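Local coordinates for protein putative aspartate aminotransferase (Thermus thermophilus, PDB 1IUG) that probably acts as a pyridoxal 5'-phosphate-dependent aminotransferase of class V, moving amino groups between amino acids such as aspartate and 2-oxo acids, at residues A[64-69]-A[211-216]; A[161-164]-A[168-171]; A[138-143]-A[172-177]; A[104-107]-A[111-114]. All coordinates share one frame; numbering follows the deposited sequence.

Interaction 1: A[64-69]-A[211-216]; sequences MEALVK and YYLDLA
Leu213 packs on Ala66 and Glu65 of helix 60-71, in the large domain of a pyridoxal-phosphate enzyme of aminotransferase fold, where the helix lies against the central sheet. Its CB lies 4.0 Å from Ala66 CB, and CG stays against the same alanine, 4.0 Å from Ala66 CA. Beyond the fork, the leucine and the extended Glu65 side chain cross at about a right angle, CD1 lying 3.8 Å from Glu65 CG and 3.7 Å from Glu65 OE2. With chi1 at 85° CG falls between the backbone N and the carbonyl carbon, which turns CD1 to Glu65. Alanine suits the helix here because its small CB lets the loop come close, with the CA atoms of Ala66 and Leu213 5.6 Å apart. An alanine in place of Leu213 would probably open a gap beside Ala66 and take from Glu65 CG the methyl that lies against it. The carboxylate is held at both oxygens: Glu65 OE2 forms a salt bridge with Lys69 NZ (2.9 Å), one helical turn on, and OE1 accepts a hydrogen bond from Tyr212 N of the second subunit. Asn70 bonds to the O atoms of Ala66 and Leu213 and to Leu215 N, tying loop to helix. Leu215 straddles Ala66, CD1 at 3.8 Å from its CB and CD2 at 3.7 Å from its O.

Interaction 2: A[161-164]-A[168-171]; sequences VTSL and EVAL
Leu164 and Val169 bring their CA atoms to 6.4 Å where the chain, in neither helix nor strand, bends round through the three residues between 161-164 and 168-171, and side chains rather than paired backbones make the contact. Val169 is extended, and its CB points at the other segment with the two methyls divided between two neighbours. CG1, beside the backbone N at chi1 -63°, goes to Ser163: it lies 3.5 Å from Ser163 OG and also touches the CB and the carbonyl O of that residue. CG2 takes the other side and meets Leu164 CD1 at 4.0 Å, the two side chains crossing at about a right angle. Leucine is long enough for this even though its CB points away, since the turn at chi2 (69°) swings CD1 back to the valine. A beta-branched residue suits the position of Val169, offering two methyls to two surfaces at once. Ser163 is small enough to let CG1 come in against its CB and OG, and its hydroxyl, buried here, has a weak hydrogen bond to Met160 O in the chain just before. Thr162, next to it, turns its OG1 to Thr132 and Ser130. The whole contact belongs to the connection between the neighbouring strands 155-159 and 178-182, made here of loop and a short 3-10 turn instead of a full helix. Leu164 lies against Ala46 and Phe47 of helix 30-47 and Ser181 of strand 178-182; Leu171 joins it on Phe47 and touches Ala179 of the same strand.

Interaction 3: A[138-143]-A[172-177]; sequences ADLPAL and EAMGVD
Pro141 and Met174 lie side by side with their side chains pointing the same way, the proline ring flanking the thioether so that Pro141 CG stands 3.9 Å from Met174 SD. Their backbones meet as well: Pro141 CA points its hydrogen at Met174 O in a nearly straight C-H...O contact, 3.4 Å from carbon to oxygen with 166° at the hydrogen. Water 1 spans the same edge, donating to Pro141 O at 2.8 Å and more weakly to Met174 O. Leu140 approaches the methionine obliquely. The bend at chi3 (-44°) turns the terminal methyl of Met174 to Leu140, where CE and CD2 are 3.5 Å apart, tighter than usual for two carbons. Val176 crosses Leu140 at about a right angle, its CG2 3.9 Å from the same CD2, so one leucine methyl serves two partners. A flexible methionine fits this place, able to run along the proline and still reach the leucine. Pro141 suits the first turn of a helix, where its missing N-H costs no bond, and Gly175 allows the positive phi (82°) that ends the 3-10 turn 172-174. Helix 140-150 is the helical part of the crossover between parallel strands 124-128 and 155-159. Leu140 reaches back to Leu127 of the first, Val176 to Ala158 of the second, and Met160 lies by both Leu140 and Met174.

Interaction 4: A[104-107]-A[111-114]; sequences LDYP and TPRP
Tyr106 lays one ring face over the backbone of Pro112, whose CA stands 4.1 Å from the ring centroid and 28° off its normal, a CH-pi contact. The approach is displaced to the phenol end: Pro112 CA comes within 3.7 Å of Tyr106 CZ, and Pro112 CB within 3.9 Å of Tyr106 OH. The proline ring, crossing the tyrosine at about a right angle, adds its CG at 4.0 Å from Tyr106 CE1, while the carbonyl carbon of Thr111 lies over the same face. Proline suits the place because its CA and ring carbons present C-H groups to the pi face, and its rigid ring holds them there. With CG anti to the carbonyl carbon (chi1 -68°), the ring swings to the 111-114 side. Tyr106 directly follows strand 100-105, an outermost strand of the central seven-stranded sheet of the aminotransferase large domain, and the chain turns back there on its way to strand 124-128. The hydroxyl bonds to Asp116 OD2, which fixes the phenol end, while backbone hydrogen bonding with Val82 holds the base of the residue. Replacing Tyr106 by an alanine is likely to strip Pro112 of its aromatic cover and leave Asp116 without its hydroxyl partner. Around the pair, Pro81 and Tyr83 touch both Tyr106 and Pro112, and Leu143 of helix 140-150 packs on the proline.

In the fold
Interactions 1 and 2 are buried, whereas interactions 3 and 4 are only partly so. All four are mainly apolar, but what surrounds the carbon differs. Interaction 1 lies by the second subunit and has a salt bridge within its helix; interaction 2 packs a valine between a serine and a leucine near the centre of the chain; interaction 3 has a water at its edge; interaction 4 uses an aromatic face near an outermost strand. Interactions 2 and 3 share the connection that enters strand 178-182, joined by a probable backbone hydrogen bond from Val176 N to Leu171 O (2.9 Å). Helix 140-150 connects interactions 3 and 4, Leu143 CD2 lying 3.6 Å from Pro112 O. Interaction 1 touches none of the others.

Interaction 1: A[64-69]-A[211-216]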
loop_
_atom_site.group_PDB
_atom_site.type_symbol
_atom_site.label_atom_id
_atom_site.label_comp_id
_atom_site.label_asym_id
_atom_site.label_seq_id
_atom_site.Cartn_x
_atom_site.Cartn_y
_atom_site.Cartn_z
ATOM N N MET A 64 10.715 -1.511 4.790
ATOM C CA MET A 64 12.176 -1.479 4.880
ATOM C C MET A 64 12.679 -0.042 4.790
ATOM O O MET A 64 13.541 0.368 5.564
ATOM C CB MET A 64 12.807 -2.314 3.766
ATOM C CG MET A 64 12.648 -3.808 3.930
ATOM S SD MET A 64 13.135 -4.681 2.427
ATOM C CE MET A 64 14.928 -4.583 2.493
ATOM N N GLU A 65 12.113 0.718 3.855
ATOM C CA GLU A 65 12.476 2.116 3.658
ATOM C C GLU A 65 12.097 2.971 4.861
ATOM O O GLU A 65 12.862 3.844 5.267
ATOM C CB GLU A 65 11.801 2.683 2.402
ATOM C CG GLU A 65 12.124 4.160 2.147
ATOM C CD GLU A 65 11.622 4.664 0.806
ATOM O OE1 GLU A 65 11.444 3.851 -0.122
ATOM O OE2 GLU A 65 11.420 5.885 0.672
ATOM N N ALA A 66 10.916 2.721 5.422
ATOM C CA ALA A 66 10.442 3.478 6.578
ATOM C C ALA A 66 11.317 3.233 7.802
ATOM O O ALA A 66 11.550 4.145 8.598
ATOM C CB ALA A 66 9.003 3.122 6.886
ATOM N N LEU A 67 11.778 1.994 7.952
ATOM C CA LEU A 67 12.636 1.614 9.068
ATOM C C LEU A 67 13.940 2.400 8.994
ATOM O O LEU A 67 14.351 3.023 9.973
ATOM C CB LEU A 67 12.928 0.109 9.019
ATOM C CG LEU A 67 13.770 -0.565 10.117
ATOM C CD1 LEU A 67 13.467 -2.050 10.115
ATOM C CD2 LEU A 67 15.274 -0.336 9.918
ATOM N N VAL A 68 14.572 2.368 7.820
ATOM C CA VAL A 68 15.843 3.048 7.582
ATOM C C VAL A 68 15.755 4.567 7.735
ATOM O O VAL A 68 16.573 5.173 8.431
ATOM C CB VAL A 68 16.401 2.691 6.178
ATOM C CG1 VAL A 68 17.664 3.495 5.870
ATOM C CG2 VAL A 68 16.699 1.202 6.103
ATOM N N LYS A 69 14.751 5.163 7.092
ATOM C CA LYS A 69 14.516 6.609 7.124
ATOM C C LYS A 69 14.253 7.162 8.523
ATOM O O LYS A 69 14.713 8.248 8.866
ATOM C CB LYS A 69 13.290 6.970 6.272
ATOM C CG LYS A 69 13.450 6.939 4.761
ATOM C CD LYS A 69 14.507 7.900 4.291
ATOM C CE LYS A 69 14.657 7.901 2.778
ATOM N NZ LYS A 69 13.727 6.969 2.090
ATOM N N TYR A 211 7.196 11.806 4.503
ATOM C CA TYR A 211 5.804 12.239 4.662
ATOM C C TYR A 211 4.835 11.071 4.874
ATOM O O TYR A 211 4.336 10.875 5.977
ATOM C CB TYR A 211 5.328 13.128 3.502
ATOM C CG TYR A 211 4.029 13.828 3.839
ATOM C CD1 TYR A 211 4.022 14.961 4.656
ATOM C CD2 TYR A 211 2.802 13.312 3.421
ATOM C CE1 TYR A 211 2.832 15.555 5.054
ATOM C CE2 TYR A 211 1.604 13.898 3.817
ATOM C CZ TYR A 211 1.629 15.017 4.637
ATOM O OH TYR A 211 0.448 15.574 5.070
ATOM N N TYR A 212 4.568 10.309 3.817
ATOM C CA TYR A 212 3.667 9.160 3.902
ATOM C C TYR A 212 4.200 8.130 4.887
ATOM O O TYR A 212 3.421 7.493 5.597
ATOM C CB TYR A 212 3.504 8.498 2.533
ATOM C CG TYR A 212 2.571 7.299 2.506
ATOM C CD1 TYR A 212 1.196 7.462 2.309
ATOM C CD2 TYR A 212 3.067 5.997 2.627
ATOM C CE1 TYR A 212 0.337 6.356 2.225
ATOM C CE2 TYR A 212 2.221 4.886 2.548
ATOM C CZ TYR A 212 0.857 5.074 2.344
ATOM O OH TYR A 212 0.019 3.987 2.238
ATOM N N LEU A 213 5.525 7.992 4.944
ATOM C CA LEU A 213 6.142 7.018 5.834
ATOM C C LEU A 213 6.793 7.567 7.114
ATOM O O LEU A 213 7.718 6.973 7.674
ATOM C CB LEU A 213 7.075 6.092 5.038
ATOM C CG LEU A 213 8.535 6.380 4.684
ATOM C CD1 LEU A 213 8.862 5.621 3.396
ATOM C CD2 LEU A 213 8.809 7.858 4.516
ATOM N N ASP A 214 6.286 8.706 7.575
ATOM C CA ASP A 214 6.740 9.338 8.814
ATOM C C ASP A 214 6.155 8.440 9.920
ATOM O O ASP A 214 4.938 8.371 10.092
ATOM C CB ASP A 214 6.143 10.753 8.895
ATOM C CG ASP A 214 6.510 11.505 10.177
ATOM O OD1 ASP A 214 6.601 10.903 11.268
ATOM O OD2 ASP A 214 6.664 12.738 10.093
ATOM N N LEU A 215 7.020 7.739 10.644
ATOM C CA LEU A 215 6.573 6.841 11.704
ATOM C C LEU A 215 6.071 7.538 12.965
ATOM O O LEU A 215 5.289 6.959 13.719
ATOM C CB LEU A 215 7.661 5.812 12.027
ATOM C CG LEU A 215 7.609 4.491 11.238
ATOM C CD1 LEU A 215 7.128 4.692 9.812
ATOM C CD2 LEU A 215 8.962 3.811 11.267
ATOM N N ALA A 216 6.485 8.787 13.172
ATOM C CA ALA A 216 6.045 9.553 14.337
ATOM C C ALA A 216 4.537 9.771 14.326
ATOM O O ALA A 216 3.879 9.535 15.345
ATOM C CB ALA A 216 6.768 10.887 14.422
#

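Interaction 2: A[161-164]-A[168-171]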
loop_
_atom_site.group_PDB
_atom_site.type_symbol
_atom_site.label_atom_id
_atom_site.label_comp_id
_atom_site.label_asym_id
_atom_site.label_seq_id
_atom_site.Cartn_x
_atom_site.Cartn_y
_atom_site.Cartn_z
ATOM N N VAL A 161 11.007 -10.361 6.656
ATOM C CA VAL A 161 9.882 -10.616 5.764
ATOM C C VAL A 161 9.577 -12.092 5.576
ATOM O O VAL A 161 8.402 -12.466 5.545
ATOM C CB VAL A 161 10.030 -9.902 4.399
ATOM C CG1 VAL A 161 8.860 -10.254 3.501
ATOM C CG2 VAL A 161 10.065 -8.389 4.599
ATOM N N THR A 162 10.609 -12.927 5.439
ATOM C CA THR A 162 10.380 -14.367 5.291
ATOM C C THR A 162 10.828 -15.199 6.492
ATOM O O THR A 162 11.134 -16.383 6.353
ATOM C CB THR A 162 10.972 -14.965 3.985
ATOM O OG1 THR A 162 12.364 -14.667 3.889
ATOM C CG2 THR A 162 10.239 -14.431 2.771
ATOM N N SER A 163 10.921 -14.563 7.658
ATOM C CA SER A 163 11.275 -15.274 8.883
ATOM C C SER A 163 10.099 -15.196 9.867
ATOM O O SER A 163 9.880 -16.121 10.652
ATOM C CB SER A 163 12.565 -14.736 9.510
ATOM O OG SER A 163 12.460 -13.373 9.875
ATOM N N LEU A 164 9.316 -14.120 9.783
ATOM C CA LEU A 164 8.156 -13.948 10.658
ATOM C C LEU A 164 7.121 -15.037 10.376
ATOM O O LEU A 164 6.636 -15.155 9.252
ATOM C CB LEU A 164 7.511 -12.572 10.454
ATOM C CG LEU A 164 6.315 -12.258 11.366
ATOM C CD1 LEU A 164 6.785 -12.096 12.802
ATOM C CD2 LEU A 164 5.603 -11.005 10.902
ATOM N N GLU A 168 11.844 -18.969 14.105
ATOM C CA GLU A 168 11.897 -18.252 15.375
ATOM C C GLU A 168 12.414 -16.836 15.184
ATOM O O GLU A 168 13.421 -16.619 14.504
ATOM C CB GLU A 168 12.806 -18.983 16.367
ATOM C CG GLU A 168 12.212 -20.256 16.958
ATOM C CD GLU A 168 11.080 -19.989 17.944
ATOM O OE1 GLU A 168 10.303 -20.930 18.217
ATOM O OE2 GLU A 168 10.972 -18.852 18.460
ATOM N N VAL A 169 11.712 -15.876 15.780
ATOM C CA VAL A 169 12.095 -14.471 15.700
ATOM C C VAL A 169 11.827 -13.753 17.025
ATOM O O VAL A 169 11.009 -14.193 17.837
ATOM C CB VAL A 169 11.326 -13.707 14.571
ATOM C CG1 VAL A 169 11.662 -14.276 13.198
ATOM C CG2 VAL A 169 9.820 -13.744 14.819
ATOM N N ALA A 170 12.539 -12.654 17.231
ATOM C CA ALA A 170 12.395 -11.816 18.417
ATOM C C ALA A 170 13.134 -10.525 18.128
ATOM O O ALA A 170 13.974 -10.475 17.230
ATOM C CB ALA A 170 12.990 -12.498 19.641
ATOM N N LEU A 171 12.784 -9.461 18.839
ATOM C CA LEU A 171 13.466 -8.193 18.643
ATOM C C LEU A 171 14.593 -8.022 19.658
ATOM O O LEU A 171 15.699 -8.523 19.442
ATOM C CB LEU A 171 12.485 -7.025 18.702
ATOM C CG LEU A 171 12.307 -6.280 17.375
ATOM C CD1 LEU A 171 11.906 -7.254 16.285
ATOM C CD2 LEU A 171 11.258 -5.199 17.526
#

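Interaction 3: A[138-143]-A[172-177]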
loop_
_atom_site.group_PDB
_atom_site.type_symbol
_atom_site.label_atom_id
_atom_site.label_comp_id
_atom_site.label_asym_id
_atom_site.label_seq_id
_atom_site.Cartn_x
_atom_site.Cartn_y
_atom_site.Cartn_z
ATOM N N ALA A 138 20.571 -16.030 8.100
ATOM C CA ALA A 138 21.663 -15.405 8.837
ATOM C C ALA A 138 21.514 -15.653 10.335
ATOM O O ALA A 138 20.397 -15.790 10.840
ATOM C CB ALA A 138 21.701 -13.908 8.554
ATOM N N ASP A 139 22.645 -15.724 11.036
ATOM C CA ASP A 139 22.658 -15.934 12.485
ATOM C C ASP A 139 22.482 -14.571 13.142
ATOM O O ASP A 139 23.435 -13.975 13.643
ATOM C CB ASP A 139 23.985 -16.565 12.918
ATOM C CG ASP A 139 23.926 -17.173 14.316
ATOM O OD1 ASP A 139 23.015 -16.826 15.105
ATOM O OD2 ASP A 139 24.800 -18.007 14.625
ATOM N N LEU A 140 21.239 -14.102 13.151
ATOM C CA LEU A 140 20.876 -12.802 13.691
ATOM C C LEU A 140 21.386 -12.440 15.088
ATOM O O LEU A 140 22.018 -11.397 15.255
ATOM C CB LEU A 140 19.352 -12.624 13.621
ATOM C CG LEU A 140 18.813 -11.309 13.059
ATOM C CD1 LEU A 140 19.405 -11.042 11.687
ATOM C CD2 LEU A 140 17.302 -11.389 12.970
ATOM N N PRO A 141 21.132 -13.290 16.104
ATOM C CA PRO A 141 21.594 -12.984 17.465
ATOM C C PRO A 141 23.103 -12.805 17.567
ATOM O O PRO A 141 23.577 -11.875 18.216
ATOM C CB PRO A 141 21.130 -14.202 18.268
ATOM C CG PRO A 141 19.938 -14.688 17.504
ATOM C CD PRO A 141 20.418 -14.580 16.086
ATOM N N ALA A 142 23.846 -13.697 16.915
ATOM C CA ALA A 142 25.307 -13.658 16.929
ATOM C C ALA A 142 25.860 -12.442 16.196
ATOM O O ALA A 142 26.845 -11.842 16.634
ATOM C CB ALA A 142 25.880 -14.944 16.338
ATOM N N LEU A 143 25.230 -12.080 15.082
ATOM C CA LEU A 143 25.670 -10.921 14.312
ATOM C C LEU A 143 25.384 -9.642 15.081
ATOM O O LEU A 143 26.233 -8.757 15.167
ATOM C CB LEU A 143 24.963 -10.879 12.960
ATOM C CG LEU A 143 25.345 -11.982 11.975
ATOM C CD1 LEU A 143 24.436 -11.922 10.766
ATOM C CD2 LEU A 143 26.800 -11.826 11.567
ATOM N N GLU A 172 14.306 -7.360 20.778
ATOM C CA GLU A 172 15.318 -7.121 21.804
ATOM C C GLU A 172 15.994 -8.386 22.334
ATOM O O GLU A 172 17.187 -8.369 22.632
ATOM C CB GLU A 172 14.766 -6.264 22.961
ATOM C CG GLU A 172 13.438 -6.714 23.574
ATOM C CD GLU A 172 12.217 -6.042 22.948
ATOM O OE1 GLU A 172 11.272 -5.709 23.690
ATOM O OE2 GLU A 172 12.188 -5.855 21.718
ATOM N N ALA A 173 15.255 -9.490 22.399
ATOM C CA ALA A 173 15.812 -10.750 22.882
ATOM C C ALA A 173 16.903 -11.286 21.951
ATOM O O ALA A 173 17.745 -12.072 22.372
ATOM C CB ALA A 173 14.717 -11.782 23.062
ATOM N N MET A 174 16.875 -10.873 20.686
ATOM C CA MET A 174 17.886 -11.299 19.719
ATOM C C MET A 174 18.877 -10.171 19.427
ATOM O O MET A 174 19.732 -10.299 18.552
ATOM C CB MET A 174 17.242 -11.770 18.408
ATOM C CG MET A 174 16.373 -13.016 18.533
ATOM S SD MET A 174 16.119 -13.890 16.954
ATOM C CE MET A 174 15.792 -12.565 15.860
ATOM N N GLY A 175 18.759 -9.072 20.170
ATOM C CA GLY A 175 19.642 -7.934 19.973
ATOM C C GLY A 175 19.221 -7.032 18.822
ATOM O O GLY A 175 19.949 -6.116 18.441
ATOM N N VAL A 176 18.045 -7.295 18.261
ATOM C CA VAL A 176 17.534 -6.502 17.146
ATOM C C VAL A 176 16.674 -5.347 17.650
ATOM O O VAL A 176 15.774 -5.542 18.465
ATOM C CB VAL A 176 16.731 -7.386 16.166
ATOM C CG1 VAL A 176 16.192 -6.555 15.013
ATOM C CG2 VAL A 176 17.622 -8.511 15.637
ATOM N N ASP A 177 16.963 -4.142 17.171
ATOM C CA ASP A 177 16.217 -2.958 17.590
ATOM C C ASP A 177 14.956 -2.699 16.777
ATOM O O ASP A 177 13.955 -2.224 17.310
ATOM C CB ASP A 177 17.124 -1.728 17.561
ATOM C CG ASP A 177 18.335 -1.888 18.456
ATOM O OD1 ASP A 177 18.149 -1.913 19.686
ATOM O OD2 ASP A 177 19.462 -2.017 17.931
HETATM O O HOH W 1 22.226 -10.733 20.448
#

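Interaction 4: A[104-107]-A[111-114]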
loop_
_atom_site.group_PDB
_atom_site.type_symbol
_atom_site.label_atom_id
_atom_site.label_comp_id
_atom_site.label_asym_id
_atom_site.label_seq_id
_atom_site.Cartn_x
_atom_site.Cartn_y
_atom_site.Cartn_z
ATOM N N LEU A 104 29.685 -4.890 2.244
ATOM C CA LEU A 104 30.524 -6.086 2.298
ATOM C C LEU A 104 29.876 -7.220 1.501
ATOM O O LEU A 104 28.862 -7.786 1.918
ATOM C CB LEU A 104 30.747 -6.527 3.746
ATOM C CG LEU A 104 31.483 -5.566 4.684
ATOM C CD1 LEU A 104 31.689 -6.249 6.030
ATOM C CD2 LEU A 104 32.826 -5.148 4.087
ATOM N N ASP A 105 30.477 -7.557 0.361
ATOM C CA ASP A 105 29.950 -8.603 -0.512
ATOM C C ASP A 105 30.277 -10.040 -0.139
ATOM O O ASP A 105 31.408 -10.367 0.218
ATOM C CB ASP A 105 30.381 -8.364 -1.961
ATOM C CG ASP A 105 29.620 -7.235 -2.616
ATOM O OD1 ASP A 105 28.498 -7.483 -3.105
ATOM O OD2 ASP A 105 30.150 -6.101 -2.645
ATOM N N TYR A 106 29.268 -10.897 -0.256
ATOM C CA TYR A 106 29.404 -12.318 0.014
ATOM C C TYR A 106 28.809 -13.061 -1.165
ATOM O O TYR A 106 27.905 -12.557 -1.832
ATOM C CB TYR A 106 28.636 -12.721 1.273
ATOM C CG TYR A 106 29.198 -12.161 2.547
ATOM C CD1 TYR A 106 28.817 -10.903 2.998
ATOM C CD2 TYR A 106 30.115 -12.888 3.305
ATOM C CE1 TYR A 106 29.330 -10.378 4.171
ATOM C CE2 TYR A 106 30.633 -12.376 4.479
ATOM C CZ TYR A 106 30.235 -11.120 4.908
ATOM O OH TYR A 106 30.719 -10.607 6.085
ATOM N N PRO A 107 29.347 -14.248 -1.478
ATOM C CA PRO A 107 28.808 -15.024 -2.598
ATOM C C PRO A 107 27.353 -15.385 -2.286
ATOM O O PRO A 107 27.026 -15.704 -1.138
ATOM C CB PRO A 107 29.685 -16.275 -2.589
ATOM C CG PRO A 107 30.995 -15.762 -2.072
ATOM C CD PRO A 107 30.567 -14.873 -0.935
ATOM N N THR A 111 26.397 -16.309 4.191
ATOM C CA THR A 111 25.905 -15.370 5.195
ATOM C C THR A 111 27.101 -14.755 5.919
ATOM O O THR A 111 28.182 -15.346 5.963
ATOM C CB THR A 111 24.977 -16.054 6.236
ATOM O OG1 THR A 111 25.656 -17.162 6.839
ATOM C CG2 THR A 111 23.692 -16.538 5.581
ATOM N N PRO A 112 26.922 -13.554 6.487
ATOM C CA PRO A 112 27.979 -12.841 7.212
ATOM C C PRO A 112 28.465 -13.570 8.462
ATOM O O PRO A 112 27.701 -14.278 9.114
ATOM C CB PRO A 112 27.296 -11.526 7.597
ATOM C CG PRO A 112 26.248 -11.356 6.554
ATOM C CD PRO A 112 25.699 -12.738 6.422
ATOM N N ARG A 113 29.747 -13.398 8.772
ATOM C CA ARG A 113 30.353 -13.989 9.967
ATOM C C ARG A 113 30.292 -12.892 11.033
ATOM O O ARG A 113 30.430 -11.708 10.717
ATOM C CB ARG A 113 31.831 -14.319 9.726
ATOM C CG ARG A 113 32.166 -15.040 8.434
ATOM C CD ARG A 113 31.492 -16.393 8.314
ATOM N NE ARG A 113 31.696 -16.985 6.987
ATOM C CZ ARG A 113 32.883 -17.209 6.423
ATOM N NH1 ARG A 113 34.007 -16.900 7.060
ATOM N NH2 ARG A 113 32.946 -17.726 5.203
ATOM N N PRO A 114 30.072 -13.264 12.305
ATOM C CA PRO A 114 30.006 -12.277 13.394
ATOM C C PRO A 114 31.277 -11.419 13.478
ATOM O O PRO A 114 31.229 -10.248 13.865
ATOM C CB PRO A 114 29.851 -13.156 14.631
ATOM C CG PRO A 114 29.049 -14.313 14.110
ATOM C CD PRO A 114 29.719 -14.611 12.790
#